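Local coordinates for protein putative hemolysin (PDB 2RK5) that is of unproven function, a putative membrane hemolysin of the UPF0053 family that may bind flavin adenine dinucleotide, represented here by its transporter-associated domain, at residues Thr9-Gly14 and Val78-Ile83; Thr27-Asp32 and Phe57-Asn62. All coordinates share one frame; numbering follows the deposited sequence.

Contact 1: residues Thr9-Gly14 and Val78-Ile83; sequences TYIVLG and VTKLKI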
loop_
_atom_site.group_PDB
_atom_site.type_symbol
_atom_site.label_atom_id
_atom_site.label_comp_id
_atom_site.label_asym_id
_atom_site.label_seq_id
_atom_site.Cartn_x
_atom_site.Cartn_y
_atom_site.Cartn_z
ATOM N N THR A 9 -0.324 -12.459 21.472
ATOM C CA THR A 9 -0.799 -11.288 20.742
ATOM C C THR A 9 0.301 -10.253 20.688
ATOM O O THR A 9 0.865 -9.902 21.712
ATOM C CB THR A 9 -2.043 -10.693 21.424
ATOM O OG1 THR A 9 -2.966 -11.757 21.722
ATOM C CG2 THR A 9 -2.692 -9.620 20.552
ATOM N N TYR A 10 0.596 -9.751 19.484
ATOM C CA TYR A 10 1.737 -8.870 19.255
ATOM C C TYR A 10 1.382 -7.679 18.374
ATOM O O TYR A 10 0.470 -7.767 17.553
ATOM C CB TYR A 10 2.876 -9.639 18.580
ATOM C CG TYR A 10 3.266 -10.903 19.293
ATOM C CD1 TYR A 10 4.367 -10.944 20.131
ATOM C CD2 TYR A 10 2.513 -12.060 19.146
ATOM C CE1 TYR A 10 4.704 -12.119 20.819
ATOM C CE2 TYR A 10 2.857 -13.233 19.817
ATOM C CZ TYR A 10 3.947 -13.251 20.655
ATOM O OH TYR A 10 4.299 -14.409 21.341
ATOM N N ILE A 11 2.087 -6.568 18.579
ATOM C CA ILE A 11 2.073 -5.463 17.621
ATOM C C ILE A 11 3.428 -5.432 16.952
ATOM O O ILE A 11 4.462 -5.461 17.628
ATOM C CB ILE A 11 1.746 -4.095 18.270
ATOM C CG1 ILE A 11 0.369 -4.147 18.934
ATOM C CG2 ILE A 11 1.778 -2.972 17.249
ATOM C CD1 ILE A 11 -0.791 -4.245 17.984
ATOM N N VAL A 12 3.420 -5.431 15.617
ATOM C CA VAL A 12 4.648 -5.294 14.826
ATOM C C VAL A 12 4.592 -4.061 13.943
ATOM O O VAL A 12 3.540 -3.727 13.420
ATOM C CB VAL A 12 4.977 -6.538 13.939
ATOM C CG1 VAL A 12 5.041 -7.781 14.819
ATOM C CG2 VAL A 12 4.031 -6.701 12.793
ATOM N N LEU A 13 5.761 -3.440 13.763
ATOM C CA LEU A 13 5.921 -2.385 12.800
ATOM C C LEU A 13 5.823 -2.956 11.391
ATOM O O LEU A 13 6.402 -4.007 11.091
ATOM C CB LEU A 13 7.252 -1.667 12.973
ATOM C CG LEU A 13 7.459 -1.064 14.362
ATOM C CD1 LEU A 13 8.741 -0.257 14.319
ATOM C CD2 LEU A 13 6.266 -0.212 14.831
ATOM N N GLY A 14 5.080 -2.258 10.533
ATOM C CA GLY A 14 4.916 -2.706 9.155
ATOM C C GLY A 14 6.233 -2.821 8.412
ATOM O O GLY A 14 6.372 -3.577 7.460
ATOM N N VAL A 78 0.119 0.358 5.581
ATOM C CA VAL A 78 -0.101 -0.241 6.890
ATOM C C VAL A 78 1.205 -0.079 7.635
ATOM O O VAL A 78 2.221 -0.696 7.299
ATOM C CB VAL A 78 -0.472 -1.713 6.773
ATOM C CG1 VAL A 78 -0.862 -2.244 8.140
ATOM C CG2 VAL A 78 -1.630 -1.864 5.789
ATOM N N THR A 79 1.188 0.717 8.684
ATOM C CA THR A 79 2.399 1.002 9.456
ATOM C C THR A 79 2.532 0.160 10.746
ATOM O O THR A 79 3.646 0.031 11.281
ATOM C CB THR A 79 2.470 2.480 9.789
ATOM O OG1 THR A 79 1.340 2.823 10.573
ATOM C CG2 THR A 79 2.460 3.296 8.519
ATOM N N LYS A 80 1.424 -0.382 11.245
ATOM C CA LYS A 80 1.420 -1.292 12.392
ATOM C C LYS A 80 0.415 -2.381 12.159
ATOM O O LYS A 80 -0.669 -2.126 11.634
ATOM C CB LYS A 80 1.091 -0.592 13.697
ATOM C CG LYS A 80 2.136 0.400 14.165
ATOM C CD LYS A 80 1.898 0.904 15.598
ATOM C CE LYS A 80 2.970 1.952 15.994
ATOM N NZ LYS A 80 2.743 2.600 17.331
ATOM N N LEU A 81 0.803 -3.598 12.531
ATOM C CA LEU A 81 -0.057 -4.767 12.437
ATOM C C LEU A 81 -0.195 -5.422 13.797
ATOM O O LEU A 81 0.766 -5.480 14.559
ATOM C CB LEU A 81 0.536 -5.802 11.493
ATOM C CG LEU A 81 0.447 -5.586 9.990
ATOM C CD1 LEU A 81 1.366 -6.601 9.286
ATOM C CD2 LEU A 81 -0.997 -5.794 9.506
ATOM N N LYS A 82 -1.380 -5.960 14.068
ATOM C CA LYS A 82 -1.615 -6.875 15.166
ATOM C C LYS A 82 -1.443 -8.302 14.657
ATOM O O LYS A 82 -1.984 -8.642 13.612
ATOM C CB LYS A 82 -3.024 -6.702 15.695
ATOM C CG LYS A 82 -3.309 -7.449 16.977
ATOM C CD LYS A 82 -4.752 -7.202 17.408
ATOM C CE LYS A 82 -4.965 -7.533 18.835
ATOM N NZ LYS A 82 -6.304 -7.021 19.281
ATOM N N ILE A 83 -0.683 -9.113 15.385
ATOM C CA ILE A 83 -0.430 -10.518 15.025
ATOM C C ILE A 83 -0.933 -11.368 16.160
ATOM O O ILE A 83 -0.522 -11.185 17.293
ATOM C CB ILE A 83 1.083 -10.806 14.862
ATOM C CG1 ILE A 83 1.720 -9.738 13.981
ATOM C CG2 ILE A 83 1.323 -12.239 14.335
ATOM C CD1 ILE A 83 1.303 -9.710 12.543
#

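Contact 2: residues Thr27-Asp32 and Phe57-Asn62; sequences TDLESD and FEVESN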
loop_
_atom_site.group_PDB
_atom_site.type_symbol
_atom_site.label_atom_id
_atom_site.label_comp_id
_atom_site.label_asym_id
_atom_site.label_seq_id
_atom_site.Cartn_x
_atom_site.Cartn_y
_atom_site.Cartn_z
ATOM N N THR A 27 8.711 -18.571 11.783
ATOM C CA THR A 27 7.910 -18.864 10.614
ATOM C C THR A 27 8.783 -18.747 9.350
ATOM O O THR A 27 10.007 -18.493 9.436
ATOM C CB THR A 27 6.707 -17.884 10.542
ATOM O OG1 THR A 27 7.182 -16.542 10.677
ATOM C CG2 THR A 27 5.738 -18.160 11.683
ATOM N N ASP A 28 8.146 -18.979 8.202
ATOM C CA ASP A 28 8.807 -18.983 6.895
ATOM C C ASP A 28 7.944 -18.291 5.833
ATOM O O ASP A 28 7.819 -18.770 4.698
ATOM C CB ASP A 28 9.158 -20.440 6.465
ATOM C CG ASP A 28 7.904 -21.296 6.132
ATOM O OD1 ASP A 28 6.744 -20.847 6.340
ATOM O OD2 ASP A 28 8.091 -22.440 5.632
ATOM N N LEU A 29 7.397 -17.137 6.189
ATOM C CA LEU A 29 6.543 -16.387 5.264
ATOM C C LEU A 29 7.385 -15.875 4.117
ATOM O O LEU A 29 8.517 -15.460 4.329
ATOM C CB LEU A 29 5.934 -15.185 5.960
ATOM C CG LEU A 29 5.055 -15.513 7.165
ATOM C CD1 LEU A 29 4.363 -14.256 7.677
ATOM C CD2 LEU A 29 4.074 -16.653 6.804
ATOM N N GLU A 30 6.835 -15.922 2.912
ATOM C CA GLU A 30 7.512 -15.332 1.761
ATOM C C GLU A 30 6.504 -14.989 0.705
ATOM O O GLU A 30 5.452 -15.610 0.612
ATOM C CB GLU A 30 8.553 -16.288 1.199
ATOM C CG GLU A 30 7.984 -17.592 0.706
ATOM C CD GLU A 30 9.069 -18.565 0.237
ATOM O OE1 GLU A 30 10.015 -18.135 -0.479
ATOM O OE2 GLU A 30 8.981 -19.768 0.591
ATOM N N SER A 31 6.824 -13.979 -0.082
ATOM C CA SER A 31 6.012 -13.634 -1.234
ATOM C C SER A 31 6.880 -12.899 -2.241
ATOM O O SER A 31 7.812 -12.186 -1.881
ATOM C CB SER A 31 4.827 -12.793 -0.801
ATOM O OG SER A 31 4.104 -12.285 -1.881
ATOM N N ASP A 32 6.578 -13.101 -3.519
ATOM C CA ASP A 32 7.311 -12.436 -4.574
ATOM C C ASP A 32 7.193 -10.926 -4.458
ATOM O O ASP A 32 6.115 -10.408 -4.208
ATOM C CB ASP A 32 6.777 -12.893 -5.943
ATOM C CG ASP A 32 7.274 -14.294 -6.349
ATOM O OD1 ASP A 32 8.185 -14.869 -5.715
ATOM O OD2 ASP A 32 6.761 -14.806 -7.366
ATOM N N PHE A 57 -5.885 -11.242 7.584
ATOM C CA PHE A 57 -5.225 -12.216 6.713
ATOM C C PHE A 57 -4.679 -13.338 7.557
ATOM O O PHE A 57 -3.946 -13.097 8.495
ATOM C CB PHE A 57 -4.076 -11.563 5.933
ATOM C CG PHE A 57 -3.579 -12.392 4.783
ATOM C CD1 PHE A 57 -4.439 -12.812 3.807
ATOM C CD2 PHE A 57 -2.245 -12.714 4.659
ATOM C CE1 PHE A 57 -3.998 -13.545 2.731
ATOM C CE2 PHE A 57 -1.797 -13.468 3.561
ATOM C CZ PHE A 57 -2.677 -13.884 2.631
ATOM N N GLU A 58 -5.059 -14.560 7.229
ATOM C CA GLU A 58 -4.672 -15.708 8.025
ATOM C C GLU A 58 -3.747 -16.593 7.208
ATOM O O GLU A 58 -4.016 -16.912 6.042
ATOM C CB GLU A 58 -5.921 -16.480 8.474
ATOM C CG GLU A 58 -6.697 -15.714 9.524
ATOM C CD GLU A 58 -7.935 -16.436 10.008
ATOM O OE1 GLU A 58 -7.791 -17.432 10.732
ATOM O OE2 GLU A 58 -9.055 -16.000 9.675
ATOM N N VAL A 59 -2.646 -16.973 7.837
ATOM C CA VAL A 59 -1.712 -17.885 7.197
ATOM C C VAL A 59 -1.213 -18.927 8.172
ATOM O O VAL A 59 -1.269 -18.732 9.370
ATOM C CB VAL A 59 -0.528 -17.131 6.554
ATOM C CG1 VAL A 59 -1.008 -16.225 5.425
ATOM C CG2 VAL A 59 0.258 -16.357 7.585
ATOM N N GLU A 60 -0.746 -20.047 7.645
ATOM C CA GLU A 60 -0.137 -21.081 8.460
ATOM C C GLU A 60 1.319 -21.234 8.059
ATOM O O GLU A 60 1.634 -21.309 6.869
ATOM C CB GLU A 60 -0.854 -22.429 8.295
ATOM C CG GLU A 60 -0.183 -23.547 9.075
ATOM C CD GLU A 60 -0.975 -24.828 9.016
ATOM O OE1 GLU A 60 -1.963 -24.899 8.225
ATOM O OE2 GLU A 60 -0.624 -25.771 9.767
ATOM N N SER A 61 2.211 -21.289 9.042
ATOM C CA SER A 61 3.630 -21.439 8.758
ATOM C C SER A 61 4.340 -22.149 9.916
ATOM O O SER A 61 4.219 -21.758 11.093
ATOM C CB SER A 61 4.272 -20.074 8.500
ATOM O OG SER A 61 5.674 -20.219 8.341
ATOM N N ASN A 62 5.055 -23.221 9.582
ATOM C CA ASN A 62 5.860 -23.941 10.590
ATOM C C ASN A 62 4.999 -24.338 11.769
ATOM O O ASN A 62 5.422 -24.291 12.925
ATOM C CB ASN A 62 7.087 -23.119 11.007
ATOM C CG ASN A 62 8.134 -23.042 9.902
ATOM O OD1 ASN A 62 8.031 -23.745 8.886
ATOM N ND2 ASN A 62 9.141 -22.193 10.084
#

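Contact 1: residues Thr9-Gly14 and Val78-Ile83
Five backbone hydrogen bonds join Thr9-Gly14 to Val78-Ile83 as neighbouring antiparallel strands, whose axes run at 158° to each other. Tyr10 and Ile83 form a hydrogen-bonded pair that uses both peptide groups: Tyr10 N gives to Ile83 O and Ile83 N to Tyr10 O. Val12 and Leu81 do the same nearly along the C=O axes, with Val12 N to Leu81 O at 2.9 Å and an N-H...O angle of 167°. The last bond differs. Gly14 N reaches Thr79 O at 2.8 Å, nearly straight at hydrogen, yet it comes from above the carbonyl plane, where the strand turns off. The four carbonyls of the two hydrogen-bonded pairs each also receive a CA-H...O contact, Lys82 CA lying 3.3 Å from Tyr10 O. In the non-hydrogen-bonded pairs the backbone bonds outward, Ile11 with Arg3, Leu13 with Gln1 and Lys80 with Asp71.

On the face carrying Val12, Leu81 and Ile83, Val12 holds CG1 beside its own N; this methyl meets Ile83 CG1 at 3.9 Å, the two side chains crossing at about a right angle, while Val12 CG2 rests on Leu81 CB at 3.8 Å. On the other face, Ile11 CD1 lies against Lys82 CA and CB. The extended Lys82 chain carries CE to 3.5 Å from Thr9 CG2, whereas Thr9 OG1 is bonded to Asp7 O.

On its other side, strand 77-85 has a classic beta bulge, Thr79 and Lys80 both facing Lys72. Leu81 packs on Ile37 and Tyr41 of helix 37-45, Tyr10 meets Phe25 edge-to-face, and strands 2-6 and 64-74 flank the two strands.

Contact 2: residues Thr27-Asp32 and Phe57-Asn62
The backbones of Thr27-Asp32, an irregular segment, and of Phe57-Asn62, strand as far as Ser61, come nearest at Thr27 and Ser61, with CA atoms 5.3 Å apart, and then diverge. Ser61 carries the polar contact. Its OG, anti to the backbone N (chi1 175°), accepts from Asp28 N at 2.8 Å and donates to Asp28 OD1 at a very short 2.4 Å, so one hydroxyl grips both main chain and side chain of the same residue. Asp28 CG sits in the crowded position between its own N and carbonyl carbon (chi1 69°), which folds the carboxylate back over the hydroxyl; OG meets OD1 from above the carboxylate plane. The loop leaves helix 18-25 and passes the end of strand 56-61, an outermost strand of the antiparallel sheet within this chain, in the transporter-associated domain. Asn22 OD1 holds it from the helix side, bonding to Thr27 OG1 and Leu29 N. Asn62 ND2 lies 3.5 Å from Thr27 C and is bonded to Glu26 O. Deeper in, Leu29 CD2 touches Ser61 CB at 3.8 Å and Val59 CG2 at 3.9 Å, crossing Val59 obliquely, and Leu29 also packs on Phe21 and Phe40.

In the fold
Both contacts reach the same five-stranded antiparallel sheet, about 15 Å between centres and about 7 Å between nearest atoms. Contact 1 pairs strand 9-13 with 77-85, the central strand of the order, and its centre lies about 6 Å from the centre of the chain. The centre of contact 2 is about 10 Å from it, where a loop meets strand 56-61 at the opposite edge from 2-6. Strand 64-74 stands between 77-85 and 56-61, while helix 37-45 touches both contacts. Both are partly buried, contact 1 with no fully exposed touching residue, contact 2 with exposed Asp28 and Asn62 beside buried Leu29. Main-chain bonding dominates the first (542 Å² buried); the second (261 Å²) centres on one serine hydroxyl, bonded to a backbone N-H and a carboxylate, beside an apolar touch.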